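Long-range contacts in glycerol kinase, putative (Plasmodium falciparum, PDB 2W40), which probably phosphorylates glycerol at the expense of ATP, giving sn-glycerol 3-phosphate in the first step of glycerol degradation: residues 11-16 with 82-87; 104-109 with 268-273; 135-140 with 187-192; 288-293 with 308-313; 350-355 with 364-369. One frame throughout, in Å; residues are numbered along the deposited sequence.

Contact 1 of 5, residues 11-16 with 82-87; sequences QSTQST and TNQRET
The contact lies at the ends of two parallel strands, 3-11 and 74-83, in the N-terminal half of an FGGY kinase with the sugar kinase/HSP70/actin fold; residues 11-16 turn from strand 3-11 into its antiparallel neighbour 15-21. Gln-11 pairs with Asn-83 in parallel register. Its N donates to Thr-82 O over 3.0 Å, and its O accepts from Gln-84 N at 2.9 Å, both bonds lying in the carbonyl plane. Asn-83 CA adds a CA-H...O contact to the same Gln-11 O at 3.2 Å. Beyond the backbone the two glutamines run side by side, pointing the same way. Gln-11 starts with CG anti to the backbone N (chi1 -161°) and bends at chi2, so that OE1 presents a lone pair to Gln-84 NE2 at 2.9 Å in an almost straight bond (175° at the hydrogen), although the amide planes are 66° apart. Each amide is also held at its other end: Gln-11 NE2 donates to Ser-12 O and, over 3.0 Å, to Thr-16 OG1, while Thr-87 OG1 donates to Gln-84 OE1 over 2.7 Å from above the carbonyl plane. Both amides are thus fixed in rotation, and the turn is tied to residues 82-87. Next door, the backbone N of Arg-85 and the carboxylate of Glu-86 hydrogen-bond to glycerol, and Thr-13 OG1 bonds to Trp-105. Ile-52 of helix 49-70 and Ile-167 and Leu-171 of helix 167-176 pack on Gln-11, while Thr-82 rests on helix 248-255.

Contact 2 of 5, residues 104-109 with 268-273; sequences VWLDTR and YGTGVF. With EDO (1,2-ethanediol), chain B.
Asp-107 OD1 is gripped three times: by Arg-109 NH2 at 2.8 Å, by Arg-109 NE at 3.0 Å, and by the backbone N of Tyr-45. The guanidinium meets the carboxylate side-on in a salt bridge, with OD1 in its plane. Asp-107 OD2 takes Arg-109 NE on its syn lone pair and Arg-109 N at 3.0 Å, the latter closing an Asx turn. This holds the loop just beyond the type I turn 104-107, from which Trp-105 reaches residues 268-273. Trp-105 CG takes the crowded position between backbone N and carbonyl carbon (chi1 63°), and the indole meets Phe-273 tip to tip, CH2 to CZ 3.8 Å. The pair is an offset edge-to-face stack, the Phe-273 edge toward the Trp-105 face, planes at 69°. Thr-270 CG2 comes obliquely to Trp-105 CZ2 at 4.0 Å, and Gly-271 CA lies at the indole edge. Thr-270, which binds ADP in another structure of this enzyme, turns OG1 to Gln-14 here. A bound ethanediol donates to Leu-106 O over 2.6 Å. The contact joins the two FGGY halves across the cleft: Val-272 and Phe-273 open strand 272-279; Phe-273 packs on strand 304-311 and Val-272 leans on helix 377-403.

Contact 3 of 5, residues 135-140 with 187-192; sequences NTYFSA and ASRTLL
Phe-138 carries the contact, entering with CG anti to its carbonyl carbon (chi1 -78°). CB touches Leu-191 CD1 at 3.9 Å, and CG sits 3.3 Å from Arg-189 O, which lies over one ring face. On that face Arg-189 CA makes a CH-pi contact, 3.9 Å from the Phe-138 ring centroid. Farther out, CE2 comes within 3.3 Å of Ser-188 O. At the tip, CZ lies over one face of the Arg-189 guanidinium, 3.6 Å from NE, the ring and guanidinium planes 40° apart. Arg-189 reaches this place by bending at chi2 and chi3, which brings it obliquely across the end of the phenyl ring. The ring is thus pressed against the type I turn 187-190, and its own backbone is set by an Asx motif: Asn-135 OD1 accepts from Tyr-137 N and, almost straight (172° at the hydrogen), from Phe-138 N. The first of these loops leads into helix 140-149 and lines the glycerol site, where Tyr-137 OH hydrogen-bonds to glycerol; the second, out of helix 184-187, backs it through Arg-189. Arg-189 NH2 gives Tyr-137 OH a weak bond of 3.1 Å, the Tyr-137 ring standing nearly perpendicular to the guanidinium. Arg-189 NE forms a salt bridge with Glu-86. Ser-139 N bonds weakly to Arg-189 O, and past it Ala-140 CB packs on Leu-191 CB at 3.5 Å.

Contact 4 of 5, residues 288-293 with 308-313; sequences GLITTI and EGSIGT. With EDO (1,2-ethanediol), chain D.
The tight part of this hairpin contact is one antiparallel hydrogen-bonded pair, Ile-290 with Glu-308. Ile-290 N donates to Glu-308 O over 2.9 Å and nearly straight (172° at the hydrogen), whereas the return bond from Glu-308 N to Ile-290 O, also 2.9 Å, is more bent (143°). Both lie in the plane of the accepting carbonyl. Beside the pair, Leu-289 CD2 lies 3.8 Å from Gly-309 CA, where the glycine has no side chain to hold the methyl off. Away from this point the short strand segments splay, their directions 108° apart, and the packing loosens: Thr-292 CG2 comes no nearer than 4.2 Å to Glu-308 OE1, and Ile-290 CD1 stays 4.5 Å from Ser-310 OG. Glu-308 runs extended, CG anti to its backbone N, and its carboxylate is well satisfied. Ser-310 OG donates to OE2 over 2.7 Å, while OE1 forms salt bridges with Arg-85 and Arg-189, so the two cations probably favour its charged form. Before the strand proper, a bound ethanediol, also held by Thr-132 and Tyr-133, donates to Leu-289 O over 2.7 Å. Strand 290-295 forms one margin of the C-terminal domain's mixed sheet; strand 304-311 lies between it and strand 272-279, whose Leu-275 packs on Glu-308. Helix 377-403 backs the hairpin, touching Leu-289 through Ser-398 and Asp-402 and Ile-311 through Gln-391 and Ile-395.

Contact 5 of 5, residues 350-355 with 364-369; sequences PAFSGL and ARASIY
Ala-364 leads into strand 366-371 of the C-terminal FGGY domain and packs against the type I turn 351-354 that follows the paired strand 347-349. Its CB points at the loop, 3.9 Å from Ala-351 CB and 4.0 Å from Leu-355 CG, and its carbonyl O receives a CA-H...O contact from Gly-354 CA at 3.3 Å. The CB of Arg-365 points away from the loop, and the chain then bends so that NH1 bonds to Ala-364 O from above the carbonyl plane and to Ser-362 O. The backbone of Arg-365 stays close, CA in a CA-H...O contact of 3.3 Å with Ala-351 O, the same oxygen that closes the turn by accepting Gly-354 N at 3.0 Å. Ala-366 sets its methyl over the centre of the Phe-352 ring, a CH-pi contact with CB 3.5 Å from the centroid and 15° off the normal. Trp-320 of the same chain and, from the second subunit, Phe-373 also meet the Phe-352 ring. Ala-366 and Ile-368 pair in an antiparallel ladder with a strand of that second subunit, so the small sheet crosses the dimer interface. At Tyr-369 the ring meets its counterpart Tyr-369 of the second subunit, while OH hydrogen-bonds to Thr-499 OG1.

From the N terminus, contact 1 closes a loop of about 65 residues inside the N-terminal domain. Contact 2 then opens a much longer loop, returning at 268-273 and so joining the N-terminal to the C-terminal domain; contact 3 is nested inside it, entirely on the N-terminal side. Contacts 4 and 5 follow in series, each a short closure within the C-terminal domain, and no two contacts cross. Contacts 1 to 4 gather round the glycerol site in the cleft, contacts 2 and 4 meeting in the C-terminal sheet through strands 272-279 and 304-311. Contact 5 lies farther out, at the subunit interface, yet its loop 350-355 still touches contacts 2 and 4.

Contact 1 of 5, residues 11-16 with 82-87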
# COMPACT_ATOMS: atom_id res chain seq x y z
N GLN C 11 9.01 -29.47 -7.41
CA GLN C 11 9.72 -28.70 -6.44
C GLN C 11 9.51 -27.24 -6.87
O GLN C 11 10.21 -26.72 -7.75
CB GLN C 11 11.22 -29.12 -6.38
CG GLN C 11 11.95 -28.71 -5.11
CD GLN C 11 11.80 -27.21 -4.82
OE1 GLN C 11 12.43 -26.37 -5.45
NE2 GLN C 11 10.81 -26.88 -3.97
N SER C 12 8.47 -26.64 -6.33
CA SER C 12 8.00 -25.34 -6.75
C SER C 12 8.62 -24.23 -5.91
O SER C 12 9.40 -24.47 -4.96
CB SER C 12 6.45 -25.34 -6.75
OG SER C 12 5.95 -24.23 -7.44
N THR C 13 8.30 -22.99 -6.28
CA THR C 13 8.97 -21.83 -5.57
C THR C 13 8.60 -21.82 -4.10
O THR C 13 9.48 -21.60 -3.27
CB THR C 13 8.56 -20.52 -6.19
OG1 THR C 13 8.87 -20.58 -7.60
CG2 THR C 13 9.39 -19.37 -5.64
N GLN C 14 7.31 -21.95 -3.77
CA GLN C 14 6.84 -21.79 -2.36
C GLN C 14 6.72 -23.09 -1.55
O GLN C 14 6.59 -23.04 -0.35
CB GLN C 14 5.51 -21.02 -2.34
CG GLN C 14 5.65 -19.57 -2.90
CD GLN C 14 4.37 -18.87 -3.06
OE1 GLN C 14 3.80 -18.84 -4.15
NE2 GLN C 14 3.86 -18.36 -1.97
N SER C 15 6.65 -24.23 -2.27
CA SER C 15 6.46 -25.52 -1.67
C SER C 15 6.95 -26.62 -2.61
O SER C 15 7.24 -26.42 -3.75
CB SER C 15 5.00 -25.78 -1.30
OG SER C 15 4.20 -26.03 -2.46
N THR C 16 7.11 -27.79 -2.01
CA THR C 16 7.47 -29.01 -2.71
C THR C 16 6.20 -29.85 -2.68
O THR C 16 5.62 -30.06 -1.59
CB THR C 16 8.66 -29.72 -2.01
OG1 THR C 16 9.82 -28.83 -1.95
CG2 THR C 16 9.00 -31.04 -2.72
N THR C 82 10.17 -32.05 -11.86
CA THR C 82 10.03 -30.72 -12.40
C THR C 82 10.20 -29.71 -11.31
O THR C 82 10.10 -30.05 -10.13
CB THR C 82 8.67 -30.60 -13.18
OG1 THR C 82 8.71 -29.42 -13.96
CG2 THR C 82 7.46 -30.67 -12.27
N ASN C 83 10.52 -28.49 -11.69
CA ASN C 83 11.04 -27.55 -10.69
C ASN C 83 10.98 -26.12 -11.10
O ASN C 83 11.00 -25.81 -12.28
CB ASN C 83 12.55 -27.85 -10.52
CG ASN C 83 13.31 -27.71 -11.87
OD1 ASN C 83 13.17 -28.58 -12.76
ND2 ASN C 83 14.22 -26.64 -11.99
N GLN C 84 10.88 -25.25 -10.10
CA GLN C 84 11.11 -23.83 -10.25
C GLN C 84 12.47 -23.66 -10.98
O GLN C 84 13.51 -24.26 -10.56
CB GLN C 84 11.18 -23.18 -8.85
CG GLN C 84 12.09 -23.85 -7.85
CD GLN C 84 12.58 -22.94 -6.71
OE1 GLN C 84 12.75 -21.74 -6.89
NE2 GLN C 84 12.90 -23.56 -5.57
N ARG C 85 12.46 -22.90 -12.05
CA ARG C 85 13.60 -22.72 -12.91
C ARG C 85 14.51 -21.58 -12.32
O ARG C 85 14.06 -20.88 -11.39
CB ARG C 85 13.13 -22.41 -14.29
CG ARG C 85 12.25 -23.53 -14.91
CD ARG C 85 11.55 -23.15 -16.26
NE ARG C 85 10.74 -21.98 -16.00
CZ ARG C 85 10.25 -21.17 -16.94
NH1 ARG C 85 10.36 -21.50 -18.23
NH2 ARG C 85 9.72 -20.00 -16.60
N GLU C 86 15.70 -21.38 -12.93
CA GLU C 86 16.64 -20.29 -12.71
C GLU C 86 17.32 -20.31 -11.33
O GLU C 86 18.48 -20.00 -11.21
CB GLU C 86 16.05 -18.93 -12.97
CG GLU C 86 15.56 -18.67 -14.41
CD GLU C 86 14.09 -19.02 -14.64
OE1 GLU C 86 13.32 -19.15 -13.65
OE2 GLU C 86 13.66 -19.14 -15.82
N THR C 87 16.56 -20.64 -10.32
CA THR C 87 17.05 -20.77 -8.96
C THR C 87 18.30 -21.66 -9.03
O THR C 87 18.32 -22.69 -9.69
CB THR C 87 15.98 -21.43 -8.10
OG1 THR C 87 14.86 -20.54 -8.05
CG2 THR C 87 16.52 -21.74 -6.67

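Contact 2 of 5, residues 104-109 with 268-273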
# COMPACT_ATOMS: atom_id res chain seq x y z
N VAL C 104 17.09 -17.55 -5.49
CA VAL C 104 15.84 -17.88 -6.22
C VAL C 104 15.76 -17.01 -7.45
O VAL C 104 16.35 -15.88 -7.54
CB VAL C 104 14.61 -17.77 -5.26
CG1 VAL C 104 13.30 -18.16 -5.86
CG2 VAL C 104 14.82 -18.68 -4.02
N TRP C 105 14.96 -17.48 -8.39
CA TRP C 105 14.68 -16.72 -9.66
C TRP C 105 14.23 -15.27 -9.35
O TRP C 105 14.42 -14.41 -10.15
CB TRP C 105 13.74 -17.54 -10.55
CG TRP C 105 12.39 -17.80 -9.99
CD1 TRP C 105 12.03 -18.89 -9.27
CD2 TRP C 105 11.19 -17.02 -10.18
NE1 TRP C 105 10.67 -18.85 -8.99
CE2 TRP C 105 10.13 -17.72 -9.53
CE3 TRP C 105 10.87 -15.88 -10.94
CZ2 TRP C 105 8.77 -17.21 -9.54
CZ3 TRP C 105 9.57 -15.42 -10.97
CH2 TRP C 105 8.54 -16.08 -10.27
N LEU C 106 13.42 -15.12 -8.33
CA LEU C 106 12.86 -13.82 -7.88
C LEU C 106 13.88 -12.84 -7.24
O LEU C 106 13.55 -11.65 -7.06
CB LEU C 106 11.72 -14.05 -6.89
CG LEU C 106 10.36 -14.46 -7.47
CD1 LEU C 106 9.40 -14.98 -6.33
CD2 LEU C 106 9.72 -13.25 -8.31
N ASP C 107 15.08 -13.32 -6.94
CA ASP C 107 16.12 -12.48 -6.33
C ASP C 107 16.54 -11.44 -7.37
O ASP C 107 16.72 -11.73 -8.52
CB ASP C 107 17.33 -13.36 -5.94
CG ASP C 107 18.40 -12.63 -5.16
OD1 ASP C 107 18.46 -12.77 -3.91
OD2 ASP C 107 19.15 -11.91 -5.86
N THR C 108 16.77 -10.23 -6.88
CA THR C 108 17.21 -9.15 -7.76
C THR C 108 18.45 -8.39 -7.29
O THR C 108 18.70 -7.24 -7.73
CB THR C 108 16.06 -8.11 -7.94
OG1 THR C 108 15.60 -7.63 -6.67
CG2 THR C 108 14.91 -8.69 -8.75
N ARG C 109 19.26 -9.01 -6.42
CA ARG C 109 20.43 -8.37 -5.87
C ARG C 109 21.44 -8.03 -6.95
O ARG C 109 22.37 -7.21 -6.72
CB ARG C 109 21.13 -9.27 -4.79
CG ARG C 109 22.08 -10.28 -5.28
CD ARG C 109 22.45 -11.33 -4.24
NE ARG C 109 21.39 -12.11 -3.68
CZ ARG C 109 21.52 -12.86 -2.63
NH1 ARG C 109 22.69 -12.94 -1.96
NH2 ARG C 109 20.49 -13.52 -2.17
N TYR C 268 -0.78 -19.84 -14.00
CA TYR C 268 -0.91 -18.93 -12.92
C TYR C 268 -0.47 -19.67 -11.65
O TYR C 268 -1.10 -20.64 -11.18
CB TYR C 268 -2.38 -18.46 -12.73
CG TYR C 268 -2.92 -17.66 -13.90
CD1 TYR C 268 -3.07 -16.31 -13.83
CD2 TYR C 268 -3.42 -18.26 -15.02
CE1 TYR C 268 -3.58 -15.58 -14.85
CE2 TYR C 268 -3.93 -17.47 -16.12
CZ TYR C 268 -4.04 -16.18 -16.00
OH TYR C 268 -4.62 -15.48 -17.08
N GLY C 269 0.60 -19.18 -11.07
CA GLY C 269 1.20 -19.75 -9.89
C GLY C 269 1.88 -18.65 -9.05
O GLY C 269 1.41 -17.53 -9.00
N THR C 270 3.01 -18.99 -8.42
CA THR C 270 3.85 -17.95 -7.79
C THR C 270 4.13 -16.79 -8.72
O THR C 270 4.00 -15.61 -8.31
CB THR C 270 5.15 -18.61 -7.32
OG1 THR C 270 4.89 -19.69 -6.38
CG2 THR C 270 6.08 -17.67 -6.66
N GLY C 271 4.50 -17.08 -9.94
CA GLY C 271 4.46 -16.11 -11.06
C GLY C 271 3.43 -16.53 -12.08
O GLY C 271 2.76 -17.53 -11.92
N VAL C 272 3.37 -15.83 -13.20
CA VAL C 272 2.51 -16.17 -14.30
C VAL C 272 3.45 -16.32 -15.50
O VAL C 272 4.30 -15.47 -15.76
CB VAL C 272 1.45 -15.11 -14.54
CG1 VAL C 272 0.70 -15.34 -15.89
CG2 VAL C 272 0.51 -15.17 -13.27
N PHE C 273 3.30 -17.41 -16.26
CA PHE C 273 4.20 -17.72 -17.38
C PHE C 273 3.40 -18.16 -18.62
O PHE C 273 2.75 -19.18 -18.58
CB PHE C 273 5.20 -18.77 -16.99
CG PHE C 273 5.97 -18.37 -15.74
CD1 PHE C 273 7.11 -17.57 -15.86
CD2 PHE C 273 5.53 -18.66 -14.50
CE1 PHE C 273 7.75 -17.11 -14.73
CE2 PHE C 273 6.26 -18.25 -13.40
CZ PHE C 273 7.32 -17.43 -13.56
C1 EDO B . 13.35 -9.85 -2.15
O1 EDO B . 13.21 -8.50 -1.36
C2 EDO B . 12.90 -10.19 -3.65
O2 EDO B . 13.58 -10.03 -4.98

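Contact 3 of 5, residues 135-140 with 187-192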
# COMPACT_ATOMS: atom_id res chain seq x y z
N ASN C 135 19.69 -10.20 -17.64
CA ASN C 135 18.64 -9.85 -16.73
C ASN C 135 18.96 -10.34 -15.32
O ASN C 135 19.96 -11.02 -15.14
CB ASN C 135 17.29 -10.36 -17.27
CG ASN C 135 17.26 -11.86 -17.44
OD1 ASN C 135 17.75 -12.60 -16.50
ND2 ASN C 135 16.64 -12.34 -18.55
N THR C 136 18.11 -10.00 -14.37
CA THR C 136 18.30 -10.41 -12.98
C THR C 136 17.73 -11.77 -12.67
O THR C 136 17.84 -12.25 -11.51
CB THR C 136 17.71 -9.41 -11.97
OG1 THR C 136 16.32 -9.38 -12.22
CG2 THR C 136 18.28 -7.98 -12.17
N TYR C 137 17.10 -12.36 -13.69
CA TYR C 137 16.12 -13.49 -13.59
C TYR C 137 16.85 -14.85 -13.78
O TYR C 137 16.66 -15.80 -12.97
CB TYR C 137 15.09 -13.24 -14.69
CG TYR C 137 14.03 -14.30 -14.91
CD1 TYR C 137 13.53 -15.09 -13.86
CD2 TYR C 137 13.46 -14.39 -16.13
CE1 TYR C 137 12.47 -16.05 -14.13
CE2 TYR C 137 12.48 -15.34 -16.39
CZ TYR C 137 11.96 -16.12 -15.38
OH TYR C 137 10.96 -17.03 -15.71
N PHE C 138 17.63 -14.97 -14.88
CA PHE C 138 18.41 -16.18 -15.20
C PHE C 138 19.51 -16.49 -14.22
O PHE C 138 19.80 -15.68 -13.40
CB PHE C 138 18.83 -16.17 -16.63
CG PHE C 138 17.74 -16.56 -17.61
CD1 PHE C 138 16.39 -16.45 -17.31
CD2 PHE C 138 18.10 -17.15 -18.82
CE1 PHE C 138 15.40 -16.87 -18.24
CE2 PHE C 138 17.13 -17.55 -19.76
CZ PHE C 138 15.79 -17.35 -19.47
N SER C 139 20.07 -17.69 -14.26
CA SER C 139 20.99 -18.13 -13.19
C SER C 139 22.33 -17.36 -13.22
O SER C 139 22.95 -17.18 -12.14
CB SER C 139 21.32 -19.62 -13.31
OG SER C 139 20.15 -20.38 -13.32
N ALA C 140 22.77 -17.00 -14.43
CA ALA C 140 24.21 -16.63 -14.64
C ALA C 140 24.66 -15.48 -13.71
O ALA C 140 25.74 -15.57 -13.12
CB ALA C 140 24.48 -16.21 -16.06
N ALA C 187 18.58 -26.04 -18.64
CA ALA C 187 19.85 -25.47 -19.11
C ALA C 187 19.60 -24.16 -19.86
O ALA C 187 20.46 -23.25 -19.84
CB ALA C 187 20.68 -26.43 -19.95
N SER C 188 18.46 -24.03 -20.54
CA SER C 188 18.15 -22.85 -21.36
C SER C 188 17.81 -21.58 -20.50
O SER C 188 17.67 -20.49 -21.04
CB SER C 188 17.01 -23.17 -22.31
OG SER C 188 15.75 -23.08 -21.68
N ARG C 189 17.71 -21.83 -19.15
CA ARG C 189 17.30 -20.82 -18.19
C ARG C 189 18.49 -20.24 -17.41
O ARG C 189 18.35 -19.52 -16.41
CB ARG C 189 16.29 -21.37 -17.23
CG ARG C 189 15.14 -22.06 -17.92
CD ARG C 189 14.44 -21.22 -18.96
NE ARG C 189 13.74 -20.06 -18.36
CZ ARG C 189 12.75 -19.36 -18.89
NH1 ARG C 189 12.34 -19.57 -20.15
NH2 ARG C 189 12.13 -18.44 -18.18
N THR C 190 19.66 -20.63 -17.86
CA THR C 190 20.90 -20.32 -17.09
C THR C 190 21.69 -19.09 -17.63
O THR C 190 22.52 -18.51 -16.84
CB THR C 190 21.86 -21.56 -17.12
OG1 THR C 190 22.30 -21.78 -18.46
CG2 THR C 190 21.32 -22.82 -16.41
N LEU C 191 21.49 -18.74 -18.91
CA LEU C 191 22.24 -17.70 -19.63
C LEU C 191 23.64 -18.24 -20.05
O LEU C 191 24.50 -17.48 -20.45
CB LEU C 191 22.33 -16.39 -18.87
CG LEU C 191 21.59 -15.19 -19.41
CD1 LEU C 191 21.47 -13.98 -18.40
CD2 LEU C 191 22.23 -14.81 -20.64
N LEU C 192 23.84 -19.59 -19.85
CA LEU C 192 25.10 -20.27 -20.17
C LEU C 192 25.04 -21.24 -21.36
O LEU C 192 26.10 -21.74 -21.78
CB LEU C 192 25.68 -21.01 -18.98
CG LEU C 192 25.81 -20.20 -17.73
CD1 LEU C 192 26.21 -21.19 -16.63
CD2 LEU C 192 26.79 -19.04 -17.93

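Contact 4 of 5, residues 288-293 with 308-313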
# COMPACT_ATOMS: atom_id res chain seq x y z
N GLY C 288 10.47 -8.06 -26.17
CA GLY C 288 10.60 -8.41 -24.80
C GLY C 288 10.24 -9.78 -24.33
O GLY C 288 10.14 -10.00 -23.14
N LEU C 289 10.06 -10.73 -25.23
CA LEU C 289 9.81 -12.10 -24.87
C LEU C 289 11.13 -12.88 -24.95
O LEU C 289 12.10 -12.52 -25.62
CB LEU C 289 8.74 -12.65 -25.83
CG LEU C 289 7.35 -11.93 -25.83
CD1 LEU C 289 6.32 -12.61 -26.68
CD2 LEU C 289 6.73 -11.85 -24.37
N ILE C 290 11.20 -13.95 -24.18
CA ILE C 290 12.42 -14.79 -24.12
C ILE C 290 12.26 -16.02 -25.03
O ILE C 290 11.21 -16.65 -25.04
CB ILE C 290 12.63 -15.27 -22.66
CG1 ILE C 290 13.06 -14.10 -21.72
CG2 ILE C 290 13.67 -16.48 -22.60
CD1 ILE C 290 13.27 -14.50 -20.34
N THR C 291 13.29 -16.32 -25.81
CA THR C 291 13.36 -17.56 -26.62
C THR C 291 13.84 -18.70 -25.75
O THR C 291 14.92 -18.54 -25.14
CB THR C 291 14.35 -17.39 -27.78
OG1 THR C 291 13.99 -16.25 -28.47
CG2 THR C 291 14.41 -18.60 -28.70
N THR C 292 13.08 -19.76 -25.60
CA THR C 292 13.45 -20.87 -24.74
C THR C 292 13.16 -22.22 -25.45
O THR C 292 12.63 -22.26 -26.56
CB THR C 292 12.73 -20.74 -23.37
OG1 THR C 292 13.31 -21.63 -22.45
CG2 THR C 292 11.17 -21.05 -23.56
N ILE C 293 13.64 -23.27 -24.86
CA ILE C 293 13.39 -24.61 -25.34
C ILE C 293 12.01 -25.03 -24.77
O ILE C 293 11.79 -24.86 -23.53
CB ILE C 293 14.40 -25.65 -24.87
CG1 ILE C 293 15.83 -25.35 -25.33
CG2 ILE C 293 13.91 -27.04 -25.28
CD1 ILE C 293 16.01 -25.40 -26.75
N GLU C 308 8.41 -16.96 -24.56
CA GLU C 308 7.86 -16.94 -23.20
C GLU C 308 7.81 -15.51 -22.65
O GLU C 308 8.75 -14.71 -22.77
CB GLU C 308 8.73 -17.73 -22.19
CG GLU C 308 8.30 -17.57 -20.70
CD GLU C 308 9.03 -18.46 -19.69
OE1 GLU C 308 9.46 -19.59 -20.07
OE2 GLU C 308 9.14 -18.02 -18.53
N GLY C 309 6.68 -15.25 -22.02
CA GLY C 309 6.40 -14.05 -21.24
C GLY C 309 6.28 -14.41 -19.80
O GLY C 309 5.45 -15.21 -19.42
N SER C 310 7.18 -13.83 -19.00
CA SER C 310 7.30 -14.14 -17.57
C SER C 310 6.87 -12.97 -16.71
O SER C 310 7.24 -11.86 -16.98
CB SER C 310 8.77 -14.49 -17.24
OG SER C 310 9.43 -15.33 -18.22
N ILE C 311 6.07 -13.24 -15.67
CA ILE C 311 5.57 -12.25 -14.70
C ILE C 311 5.98 -12.74 -13.30
O ILE C 311 5.60 -13.89 -12.89
CB ILE C 311 4.04 -12.08 -14.73
CG1 ILE C 311 3.61 -11.51 -16.10
CG2 ILE C 311 3.53 -11.26 -13.57
CD1 ILE C 311 2.12 -11.47 -16.31
N GLY C 312 6.67 -11.89 -12.56
CA GLY C 312 7.21 -12.36 -11.32
C GLY C 312 6.26 -12.26 -10.14
O GLY C 312 6.26 -13.10 -9.25
N THR C 313 5.44 -11.20 -10.10
CA THR C 313 4.51 -11.02 -8.96
C THR C 313 3.13 -11.52 -9.34
O THR C 313 2.47 -10.86 -10.15
CB THR C 313 4.42 -9.56 -8.47
OG1 THR C 313 5.72 -9.12 -8.10
CG2 THR C 313 3.41 -9.48 -7.27
C1 EDO D . 14.62 -10.79 -25.11
O1 EDO D . 13.58 -10.24 -25.95
C2 EDO D . 14.38 -10.52 -23.65
O2 EDO D . 15.39 -11.03 -22.89

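Contact 5 of 5, residues 350-355 with 364-369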
# COMPACT_ATOMS: atom_id res chain seq x y z
N PRO C 350 2.44 -4.44 -9.47
CA PRO C 350 3.00 -5.50 -8.59
C PRO C 350 4.44 -5.82 -9.12
O PRO C 350 4.63 -6.60 -10.15
CB PRO C 350 2.04 -6.71 -8.81
CG PRO C 350 0.93 -6.21 -9.72
CD PRO C 350 1.58 -5.04 -10.48
N ALA C 351 5.39 -5.09 -8.59
CA ALA C 351 6.81 -5.02 -9.15
C ALA C 351 7.77 -5.23 -7.97
O ALA C 351 8.80 -4.61 -7.91
CB ALA C 351 7.12 -3.76 -9.94
N PHE C 352 7.42 -6.15 -7.08
CA PHE C 352 8.23 -6.34 -5.87
C PHE C 352 9.67 -6.73 -6.23
O PHE C 352 10.63 -6.35 -5.52
CB PHE C 352 7.67 -7.36 -4.95
CG PHE C 352 6.38 -7.01 -4.32
CD1 PHE C 352 6.33 -6.18 -3.24
CD2 PHE C 352 5.15 -7.51 -4.86
CE1 PHE C 352 5.15 -5.86 -2.65
CE2 PHE C 352 4.02 -7.18 -4.30
CZ PHE C 352 4.00 -6.33 -3.21
N SER C 353 9.82 -7.52 -7.30
CA SER C 353 11.18 -7.87 -7.83
C SER C 353 11.43 -7.26 -9.19
O SER C 353 12.08 -7.84 -10.04
CB SER C 353 11.41 -9.34 -7.70
OG SER C 353 10.59 -9.99 -8.52
N GLY C 354 10.95 -6.04 -9.43
CA GLY C 354 11.08 -5.42 -10.74
C GLY C 354 9.93 -5.87 -11.65
O GLY C 354 9.03 -6.63 -11.26
N LEU C 355 9.94 -5.34 -12.83
CA LEU C 355 9.10 -5.81 -13.93
C LEU C 355 9.90 -6.74 -14.85
O LEU C 355 11.02 -6.41 -15.27
CB LEU C 355 8.55 -4.66 -14.79
CG LEU C 355 7.51 -3.83 -14.05
CD1 LEU C 355 7.19 -2.58 -14.82
CD2 LEU C 355 6.24 -4.65 -13.58
N ALA C 364 12.15 -0.99 -11.25
CA ALA C 364 10.76 -0.90 -10.77
C ALA C 364 10.66 -1.48 -9.37
O ALA C 364 11.22 -2.52 -9.09
CB ALA C 364 9.82 -1.60 -11.73
N ARG C 365 9.78 -0.88 -8.57
CA ARG C 365 9.41 -1.44 -7.27
C ARG C 365 7.90 -1.44 -7.18
O ARG C 365 7.20 -0.73 -7.94
CB ARG C 365 10.02 -0.57 -6.18
CG ARG C 365 11.54 -0.47 -6.19
CD ARG C 365 12.14 -1.74 -5.87
NE ARG C 365 13.60 -1.56 -5.79
CZ ARG C 365 14.46 -1.81 -6.76
NH1 ARG C 365 14.04 -2.36 -7.86
NH2 ARG C 365 15.76 -1.61 -6.59
N ALA C 366 7.34 -2.21 -6.25
CA ALA C 366 5.89 -2.32 -6.14
C ALA C 366 5.35 -1.01 -5.60
O ALA C 366 5.91 -0.39 -4.68
CB ALA C 366 5.48 -3.51 -5.25
N SER C 367 4.29 -0.51 -6.27
CA SER C 367 3.74 0.83 -6.05
C SER C 367 2.21 0.74 -6.02
O SER C 367 1.62 -0.00 -6.77
CB SER C 367 4.12 1.71 -7.22
OG SER C 367 5.55 1.64 -7.34
N ILE C 368 1.57 1.48 -5.12
CA ILE C 368 0.09 1.58 -5.02
C ILE C 368 -0.32 3.01 -5.20
O ILE C 368 0.28 3.91 -4.58
CB ILE C 368 -0.45 1.05 -3.65
CG1 ILE C 368 0.03 -0.35 -3.36
CG2 ILE C 368 -2.00 1.00 -3.66
CD1 ILE C 368 -0.32 -0.96 -2.03
N TYR C 369 -1.29 3.24 -6.09
CA TYR C 369 -1.78 4.56 -6.40
C TYR C 369 -3.28 4.67 -6.20
O TYR C 369 -4.00 3.69 -6.29
CB TYR C 369 -1.53 4.89 -7.88
CG TYR C 369 -0.10 4.79 -8.27
CD1 TYR C 369 0.74 5.88 -8.08
CD2 TYR C 369 0.45 3.61 -8.81
CE1 TYR C 369 2.10 5.82 -8.42
CE2 TYR C 369 1.84 3.61 -9.21
CZ TYR C 369 2.62 4.67 -8.94
OH TYR C 369 3.95 4.64 -9.29